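Local coordinates for protein D,D-dipeptidase/D,D-carboxypeptidase (PDB 4MUQ) that acts as a zinc-dependent D,D-peptidase in vancomycin resistance, probably cleaving D-Ala-D-Ala dipeptides and removing terminal D-Ala from cell-wall precursors, at residues 73-77 / 78-82; 176-179 / 180-183; 196-199 / 200-203; 238-241 / 242-245. All blocks are in the same frame, centred on the assembly; numbering follows the deposited sequence.

Contact 1: residues 73-77 / 78-82; sequences GYRSL and EEQTA. With 2D8 ((2R)-3-[(R)-[(1S)-1-aminoethyl](hydroxy)phosphoryl]-2-methylpropanoic acid), chain D; LY0 ((2R)-3-[(R)-[(1R)-1-aminoethyl](hydroxy)phosphoryl]-2-methylpropanoic acid), chain C.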
# COMPACT_ATOMS: atom_id res chain seq x y z
N GLY A 73 0.95 -10.02 7.79
CA GLY A 73 1.42 -9.49 6.52
C GLY A 73 0.60 -10.05 5.37
O GLY A 73 -0.60 -9.80 5.28
N TYR A 74 1.25 -10.78 4.47
CA TYR A 74 0.51 -11.43 3.40
C TYR A 74 -0.51 -12.40 3.97
O TYR A 74 -0.19 -13.18 4.87
CB TYR A 74 1.46 -12.18 2.46
CG TYR A 74 0.70 -12.97 1.42
CD1 TYR A 74 0.14 -12.32 0.33
CD2 TYR A 74 0.51 -14.33 1.55
CE1 TYR A 74 -0.58 -13.02 -0.63
CE2 TYR A 74 -0.22 -15.05 0.59
CZ TYR A 74 -0.75 -14.36 -0.48
OH TYR A 74 -1.47 -15.04 -1.44
N ARG A 75 -1.73 -12.36 3.44
CA ARG A 75 -2.73 -13.38 3.74
C ARG A 75 -3.28 -13.91 2.43
O ARG A 75 -3.54 -13.14 1.49
CB ARG A 75 -3.86 -12.81 4.61
CG ARG A 75 -3.33 -12.23 5.90
CD ARG A 75 -4.37 -12.07 6.99
NE ARG A 75 -5.41 -11.11 6.67
CZ ARG A 75 -5.61 -9.94 7.30
NH1 ARG A 75 -4.81 -9.52 8.28
NH2 ARG A 75 -6.61 -9.17 6.94
N SER A 76 -3.42 -15.22 2.37
CA SER A 76 -4.03 -15.88 1.24
C SER A 76 -5.54 -15.72 1.29
O SER A 76 -6.10 -15.29 2.30
CB SER A 76 -3.72 -17.36 1.29
OG SER A 76 -4.31 -17.95 2.45
N LEU A 77 -6.20 -16.12 0.21
CA LEU A 77 -7.66 -16.05 0.16
C LEU A 77 -8.31 -16.91 1.25
O LEU A 77 -9.26 -16.47 1.90
CB LEU A 77 -8.14 -16.50 -1.21
CG LEU A 77 -9.66 -16.58 -1.37
CD1 LEU A 77 -10.30 -15.22 -1.20
CD2 LEU A 77 -10.00 -17.18 -2.72
N GLU A 78 -7.80 -18.12 1.44
CA GLU A 78 -8.36 -18.96 2.51
C GLU A 78 -8.20 -18.34 3.89
O GLU A 78 -9.12 -18.41 4.71
CB GLU A 78 -7.82 -20.40 2.45
CG GLU A 78 -6.37 -20.61 2.92
CD GLU A 78 -6.23 -20.77 4.45
OE1 GLU A 78 -5.07 -20.73 4.92
OE2 GLU A 78 -7.24 -20.94 5.17
N GLU A 79 -7.06 -17.72 4.15
CA GLU A 79 -6.84 -17.04 5.43
C GLU A 79 -7.83 -15.89 5.64
O GLU A 79 -8.41 -15.72 6.72
CB GLU A 79 -5.44 -16.46 5.49
CG GLU A 79 -4.32 -17.47 5.59
CD GLU A 79 -2.99 -16.77 5.60
OE1 GLU A 79 -2.27 -16.85 4.59
OE2 GLU A 79 -2.68 -16.10 6.61
N GLN A 80 -7.99 -15.06 4.61
CA GLN A 80 -8.88 -13.92 4.73
C GLN A 80 -10.33 -14.37 4.94
O GLN A 80 -11.09 -13.77 5.72
CB GLN A 80 -8.77 -13.03 3.49
CG GLN A 80 -9.58 -11.74 3.59
CD GLN A 80 -8.99 -10.77 4.59
OE1 GLN A 80 -7.81 -10.87 4.95
NE2 GLN A 80 -9.80 -9.81 5.03
N THR A 81 -10.71 -15.45 4.26
CA THR A 81 -12.04 -16.02 4.38
C THR A 81 -12.27 -16.53 5.80
O THR A 81 -13.32 -16.27 6.43
CB THR A 81 -12.24 -17.15 3.37
OG1 THR A 81 -12.03 -16.63 2.04
CG2 THR A 81 -13.65 -17.71 3.42
N ALA A 82 -11.27 -17.25 6.34
CA ALA A 82 -11.37 -17.75 7.72
C ALA A 82 -11.48 -16.61 8.72
O ALA A 82 -12.25 -16.70 9.69
CB ALA A 82 -10.17 -18.64 8.04
C4 2D8 D . -8.61 -5.25 8.23
C5 2D8 D . -8.37 -4.99 6.78
C6 2D8 D . -8.35 -6.30 6.01
C7 2D8 D . -9.45 -4.05 6.29
N1 2D8 D . -6.60 -6.93 11.47
P 2D8 D . -7.14 -5.78 9.16
C1 2D8 D . -8.38 -7.89 10.12
C2 2D8 D . -7.70 -6.64 10.65
O31 2D8 D . -6.32 -6.72 8.24
O32 2D8 D . -6.19 -4.61 9.57
O61 2D8 D . -7.62 -6.35 5.03
O62 2D8 D . -9.07 -7.22 6.37
P LY0 C . -7.13 -5.78 9.16
C1 LY0 C . -8.39 -7.90 10.09
N1 LY0 C . -8.52 -5.99 11.43
C2 LY0 C . -7.61 -6.72 10.64
C4 LY0 C . -8.61 -5.26 8.24
C5 LY0 C . -8.37 -4.99 6.79
C6 LY0 C . -8.35 -6.30 6.01
C7 LY0 C . -9.45 -4.05 6.29
O31 LY0 C . -6.31 -6.70 8.23
O32 LY0 C . -6.19 -4.61 9.56
O61 LY0 C . -7.62 -6.35 5.03
O62 LY0 C . -9.07 -7.22 6.37
O HOH W 1 -5.89 -19.66 -0.08
O HOH W 2 -3.01 -20.17 3.44
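A capping box between Ser76 and Glu79 starts helix 77-91, and beside it Arg75 and Gln80 reach together into the active-site pocket. Ser76 is the N-cap: its OG accepts from Glu79 N (3.2 Å), while its own N, in one of two modelled Glu79 conformers, points almost straight at Glu79 OE1 (3.0 Å, N-H...O 175°), meeting it from above the carboxylate plane. Serine and glutamate suit these places, since each has an acceptor able to take up an amide that the helix start leaves without a backbone partner. A water linked weakly to Ser76 OG accepts from Glu78 N and would satisfy another of these amides. One turn on, Leu77 O takes both Thr81 N and Thr81 OG1 (2.8 Å to OG1), which arrive from opposite faces of the carbonyl.

Arg75 turns one edge of its guanidinium to Gln80, NE (3.0 Å) and NH2 (2.9 Å) both donating to Gln80 OE1. The guanidinium and amide planes differ by only 20°, a nearly flat pair. Gln80 can bring its amide there because its chain bends at chi2 (70°). NH2 and NH1 of Arg75 also donate to O31 of the bound phosphinate analogue, NH2 at 2.8 Å, and Gln80 NE2 donates to carboxylate O62 at 3.0 Å, equally in both diastereomers.

Arg75 NH1 is further held by Ser72 OG of strand 68-72 and Gln80 NE2 by Ala101 O. Pro103 and Asn104 pack on Thr81 and Leu77, while Gly73 O accepts from zinc ligand His108, tying the start of helix 77-91 to the metal site.

Contact 2: residues 176-179 / 180-183; sequences HSKI and MQEN
Along the short helix 176-183, Lys178 lies beside Gln181 and crosses Glu182 at about a right angle, contacts made over one helical turn. Its CB leaves the backbone away from the following residues, and a bend at chi2 (65°) turns the chain back along the helix. CG then passes 3.7 Å from Glu182 OE2. Further out, CD and CE both run past Gln181 OE1, CD at 3.3 Å. At the tip, NZ donates to the same OE1 (2.9 Å) in its carbonyl plane and forms a salt bridge with Asp145. A lysine is long enough to serve both acceptors while its methylenes also pack on Phe205 of strand 203-205.

The inward residues are apolar or have fixed polar partners. Ile179 and Met180 face Tyr190 of helix 187-194, His176 is bonded through ND1 to Tyr190 OH, and Ser177 OG to Pro144 O. The turn itself is held by backbone bonds such as Met180 N to His176 O (2.9 Å).

Asparagine suits position 183 because its short amide can fold back onto the preceding turn: Asn183 ND2 reaches Ile179 O at 3.0 Å, from the opposite face of that carbonyl to Asn183 N.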
# COMPACT_ATOMS: atom_id res chain seq x y z
N HIS A 176 4.82 8.67 -3.53
CA HIS A 176 3.37 8.66 -3.40
C HIS A 176 2.92 8.78 -1.95
O HIS A 176 2.01 9.53 -1.65
CB HIS A 176 2.78 7.40 -4.05
CG HIS A 176 3.31 7.18 -5.42
ND1 HIS A 176 2.88 7.91 -6.51
CD2 HIS A 176 4.30 6.38 -5.87
CE1 HIS A 176 3.57 7.54 -7.58
NE2 HIS A 176 4.44 6.61 -7.22
N SER A 177 3.58 8.04 -1.06
CA SER A 177 3.22 8.09 0.36
C SER A 177 3.41 9.48 0.96
O SER A 177 2.64 9.89 1.83
CB SER A 177 4.04 7.06 1.14
OG SER A 177 5.42 7.25 0.94
N LYS A 178 4.42 10.19 0.48
CA LYS A 178 4.71 11.53 0.98
C LYS A 178 3.69 12.53 0.45
O LYS A 178 3.23 13.41 1.19
CB LYS A 178 6.13 11.95 0.58
CG LYS A 178 6.60 13.22 1.27
CD LYS A 178 6.72 12.99 2.77
CE LYS A 178 7.33 14.21 3.45
NZ LYS A 178 7.55 13.97 4.90
N ILE A 179 3.33 12.39 -0.83
CA ILE A 179 2.34 13.27 -1.42
C ILE A 179 1.01 13.06 -0.70
O ILE A 179 0.31 14.02 -0.40
CB ILE A 179 2.19 12.99 -2.92
CG1 ILE A 179 3.51 13.28 -3.63
CG2 ILE A 179 1.07 13.83 -3.53
CD1 ILE A 179 3.57 12.71 -5.03
N MET A 180 0.68 11.81 -0.38
CA MET A 180 -0.55 11.54 0.37
C MET A 180 -0.51 12.17 1.76
O MET A 180 -1.50 12.75 2.21
CB MET A 180 -0.79 10.04 0.47
CG MET A 180 -1.12 9.42 -0.88
SD MET A 180 -1.12 7.62 -0.85
CE MET A 180 -2.35 7.29 0.40
N GLN A 181 0.65 12.09 2.41
CA GLN A 181 0.81 12.68 3.73
C GLN A 181 0.65 14.20 3.67
O GLN A 181 -0.07 14.78 4.48
CB GLN A 181 2.18 12.34 4.31
CG GLN A 181 2.43 12.97 5.69
CD GLN A 181 3.89 12.95 6.11
OE1 GLN A 181 4.76 13.39 5.36
NE2 GLN A 181 4.15 12.44 7.30
N GLU A 182 1.30 14.83 2.69
CA GLU A 182 1.24 16.29 2.54
C GLU A 182 -0.18 16.79 2.32
O GLU A 182 -0.54 17.88 2.76
CB GLU A 182 2.13 16.75 1.39
CG GLU A 182 3.62 16.54 1.60
CD GLU A 182 4.43 16.73 0.33
OE1 GLU A 182 3.82 16.96 -0.74
OE2 GLU A 182 5.68 16.66 0.39
N ASN A 183 -0.99 16.00 1.62
CA ASN A 183 -2.35 16.41 1.26
C ASN A 183 -3.44 15.86 2.17
O ASN A 183 -4.62 16.19 1.99
CB ASN A 183 -2.65 16.02 -0.18
CG ASN A 183 -1.96 16.91 -1.18
OD1 ASN A 183 -2.40 18.02 -1.44
ND2 ASN A 183 -0.85 16.43 -1.73

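Contact 3: residues 196-199 / 200-203; sequences AYLE and DNKY
Tyr197 and Tyr203 form the tightly packed end of this contact, a T-shaped pair in which the edge of Tyr203 is set against the face of Tyr197. The planes stand at 86° and the ring centroids are 5.1 Å apart. The touching edge atom is Tyr203 CD1, 3.6 Å from Tyr197 CZ and therefore off toward the rim of the ring. Tyr203 CB adds a CH-pi contact, lying over the same ring 4.0 Å from its centroid. Tyrosine suits both positions: Tyr197 offers a broad face and Tyr203 a C-H edge to set against it, and Tyr197 meets Phe193 of helix 187-194 as well.

Asn201 ties the chain together next to this pair. With chi1 at 67° its amide folds back over the preceding residues, ND2 donating to Ala196 O (2.9 Å) and OD1 accepting from Leu198 N (2.9 Å). One small side chain thus satisfies a carbonyl and an amide on the other limb of the loop.

On the solvent side matters are looser. Leu198 and Asp200 are exposed, and Lys202, running alongside Glu199, makes a weak bond from NZ to Glu199 O (3.4 Å). The two charged ends have partners elsewhere: Glu199 OE2 in a salt bridge with Lys228, and Lys202 in a cation-pi contact with Tyr216.

Asn201 N donates to Leu198 O (2.9 Å), and with Glu199 and Asp200 near the standard backbone angles this is a type I beta turn, here reversing the chain between helix 187-194 and the edge strand 203-205.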
# COMPACT_ATOMS: atom_id res chain seq x y z
N ALA A 196 -5.80 13.76 -12.50
CA ALA A 196 -5.80 15.14 -12.98
C ALA A 196 -4.49 15.49 -13.67
O ALA A 196 -4.38 16.54 -14.30
CB ALA A 196 -6.06 16.09 -11.83
N TYR A 197 -3.49 14.63 -13.53
CA TYR A 197 -2.17 14.87 -14.10
C TYR A 197 -1.83 13.85 -15.19
O TYR A 197 -1.37 12.75 -14.91
CB TYR A 197 -1.10 14.83 -13.00
CG TYR A 197 -1.27 15.92 -11.97
CD1 TYR A 197 -0.70 17.17 -12.17
CD2 TYR A 197 -2.00 15.71 -10.81
CE1 TYR A 197 -0.86 18.18 -11.24
CE2 TYR A 197 -2.16 16.71 -9.89
CZ TYR A 197 -1.58 17.94 -10.10
OH TYR A 197 -1.75 18.94 -9.17
N LEU A 198 -2.07 14.23 -16.44
CA LEU A 198 -1.77 13.36 -17.57
C LEU A 198 -0.36 13.62 -18.07
O LEU A 198 0.35 14.45 -17.51
CB LEU A 198 -2.78 13.60 -18.69
CG LEU A 198 -4.22 13.57 -18.19
CD1 LEU A 198 -5.18 13.93 -19.30
CD2 LEU A 198 -4.54 12.20 -17.64
N GLU A 199 0.07 12.92 -19.11
CA GLU A 199 1.45 13.03 -19.56
C GLU A 199 1.83 14.45 -19.98
O GLU A 199 2.99 14.86 -19.86
CB GLU A 199 1.75 12.06 -20.70
CG GLU A 199 3.21 12.02 -21.08
CD GLU A 199 3.47 11.08 -22.24
OE1 GLU A 199 2.54 10.33 -22.60
OE2 GLU A 199 4.59 11.11 -22.78
N ASP A 200 0.85 15.20 -20.46
CA ASP A 200 1.11 16.56 -20.92
C ASP A 200 0.91 17.60 -19.82
O ASP A 200 1.10 18.79 -20.05
CB ASP A 200 0.29 16.87 -22.17
CG ASP A 200 0.73 16.05 -23.37
OD1 ASP A 200 1.92 15.68 -23.44
OD2 ASP A 200 -0.12 15.78 -24.25
N ASN A 201 0.53 17.14 -18.63
CA ASN A 201 0.59 17.98 -17.43
C ASN A 201 0.95 17.13 -16.21
O ASN A 201 0.13 16.87 -15.33
CB ASN A 201 -0.70 18.80 -17.22
CG ASN A 201 -1.91 17.93 -16.90
OD1 ASN A 201 -2.19 16.94 -17.57
ND2 ASN A 201 -2.65 18.32 -15.85
N LYS A 202 2.20 16.68 -16.19
CA LYS A 202 2.69 15.79 -15.15
C LYS A 202 2.71 16.47 -13.78
O LYS A 202 2.81 17.70 -13.69
CB LYS A 202 4.10 15.32 -15.49
CG LYS A 202 4.22 14.55 -16.79
CD LYS A 202 5.64 14.02 -16.98
CE LYS A 202 5.78 13.26 -18.29
NZ LYS A 202 6.26 14.12 -19.40
N TYR A 203 2.60 15.67 -12.73
CA TYR A 203 2.78 16.15 -11.37
C TYR A 203 4.27 16.20 -11.06
O TYR A 203 5.00 15.25 -11.36
CB TYR A 203 2.06 15.22 -10.36
CG TYR A 203 2.19 15.68 -8.92
CD1 TYR A 203 1.26 16.56 -8.37
CD2 TYR A 203 3.24 15.26 -8.12
CE1 TYR A 203 1.37 16.99 -7.06
CE2 TYR A 203 3.36 15.69 -6.81
CZ TYR A 203 2.42 16.54 -6.29
OH TYR A 203 2.55 16.98 -4.98

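Contact 4: residues 238-241 / 242-245; sequences SGNN and IDGF
Asn240 tucks its side-chain amide into the loop formed by Ile242, Asp243 and Gly244, and its OD1 gathers three backbone N-H groups. Ile242 N gives to it at 2.9 Å, closing an Asx turn, and arrives above the carbonyl plane. Asp243 N, also at 2.9 Å, lies in that plane on a lone pair, with a nearly straight bond (170°). Gly244 N completes the set at 3.2 Å from the face opposite to Ile242 N. A chi1 of 66°, the crowded position between backbone N and carbonyl carbon, is what swings the amide over the turn. The other end of the amide is used too: ND2 donates in its own plane to Asp243 OD1 (2.9 Å). Asparagine suits this buried place because it offers acceptor and donor side by side.

The backbone follows from the same turn. Asn241 takes the left-handed helical conformation (phi 79°), which asparagine tolerates well, and Gly244 lies in an extended region open mainly to glycine. Asn240 N donates to Gly244 O (3.0 Å), and beyond it Gly239 and Phe245 form an antiparallel non-hydrogen-bonded pair. There Phe245 CD1 comes 4.0 Å from Gly239 CA, whose lack of a side chain lets the ring settle close to the neighbouring strand.

This beta hairpin joins strands 234-239 and 244-250. Asp243 anchors it outward, OD1 to Tyr217 OH of strand 213-219 and OD2 in a salt bridge with Lys195, while Asn240 and Ile242 rest on Thr191 of helix 187-194.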
# COMPACT_ATOMS: atom_id res chain seq x y z
N SER A 238 2.67 1.40 -12.34
CA SER A 238 1.73 0.56 -11.62
C SER A 238 0.34 0.71 -12.22
O SER A 238 -0.02 1.79 -12.68
CB SER A 238 1.66 0.98 -10.14
OG SER A 238 0.68 0.20 -9.45
N GLY A 239 -0.45 -0.35 -12.19
CA GLY A 239 -1.87 -0.20 -12.38
C GLY A 239 -2.50 0.45 -11.16
O GLY A 239 -1.93 0.43 -10.04
N ASN A 240 -3.70 1.00 -11.32
CA ASN A 240 -4.43 1.52 -10.16
C ASN A 240 -5.57 0.60 -9.71
O ASN A 240 -6.31 0.92 -8.77
CB ASN A 240 -4.93 2.95 -10.37
CG ASN A 240 -5.99 3.07 -11.46
OD1 ASN A 240 -6.47 2.08 -12.03
ND2 ASN A 240 -6.36 4.31 -11.77
N ASN A 241 -5.68 -0.55 -10.38
CA ASN A 241 -6.68 -1.59 -10.10
C ASN A 241 -8.07 -1.28 -10.63
O ASN A 241 -9.03 -2.00 -10.36
CB ASN A 241 -6.76 -1.92 -8.59
CG ASN A 241 -7.23 -3.33 -8.34
OD1 ASN A 241 -6.86 -4.26 -9.07
ND2 ASN A 241 -8.04 -3.52 -7.30
N ILE A 242 -8.17 -0.21 -11.42
CA ILE A 242 -9.48 0.26 -11.85
C ILE A 242 -9.55 0.53 -13.35
O ILE A 242 -10.35 -0.06 -14.08
CB ILE A 242 -9.89 1.56 -11.12
CG1 ILE A 242 -9.75 1.41 -9.60
CG2 ILE A 242 -11.32 1.97 -11.50
CD1 ILE A 242 -10.01 2.71 -8.85
N ASP A 243 -8.70 1.44 -13.83
CA ASP A 243 -8.90 1.96 -15.16
C ASP A 243 -7.65 2.43 -15.87
O ASP A 243 -7.74 2.92 -16.98
CB ASP A 243 -9.94 3.10 -15.13
CG ASP A 243 -9.58 4.20 -14.12
OD1 ASP A 243 -8.38 4.45 -13.90
OD2 ASP A 243 -10.51 4.83 -13.56
N GLY A 244 -6.48 2.31 -15.25
CA GLY A 244 -5.29 2.82 -15.89
C GLY A 244 -4.01 2.65 -15.09
O GLY A 244 -3.93 1.84 -14.14
N PHE A 245 -3.02 3.45 -15.46
CA PHE A 245 -1.67 3.29 -14.97
C PHE A 245 -1.16 4.59 -14.37
O PHE A 245 -1.52 5.68 -14.81
CB PHE A 245 -0.74 2.84 -16.10
CG PHE A 245 -1.16 1.55 -16.76
CD1 PHE A 245 -0.85 0.32 -16.18
CD2 PHE A 245 -1.87 1.56 -17.95
CE1 PHE A 245 -1.23 -0.86 -16.79
CE2 PHE A 245 -2.26 0.38 -18.56
CZ PHE A 245 -1.93 -0.84 -17.98

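The four contacts follow one another along the chain without interleaving. Contact 1 stands apart, its centre 29 Å from contact 2 and 37 Å from contact 3; it alone touches the bound phosphinate analogue, beside the zinc site and the sheet that includes strand 68-72. The other three belong to the C-terminal half. Contacts 3 and 4, with centres 15 Å apart, sit at strands 203-205, 234-239 and 244-250 of one antiparallel sheet, and helix 176-183 of contact 2 packs against it. Contacts 2 and 3 meet directly, Ile179 CD1 lying 3.5 Å from Tyr203 CE2. Contact 1 thus supplies two residues of the ligand pocket, while contacts 2 to 4 lie in or against that second sheet, away from the pocket.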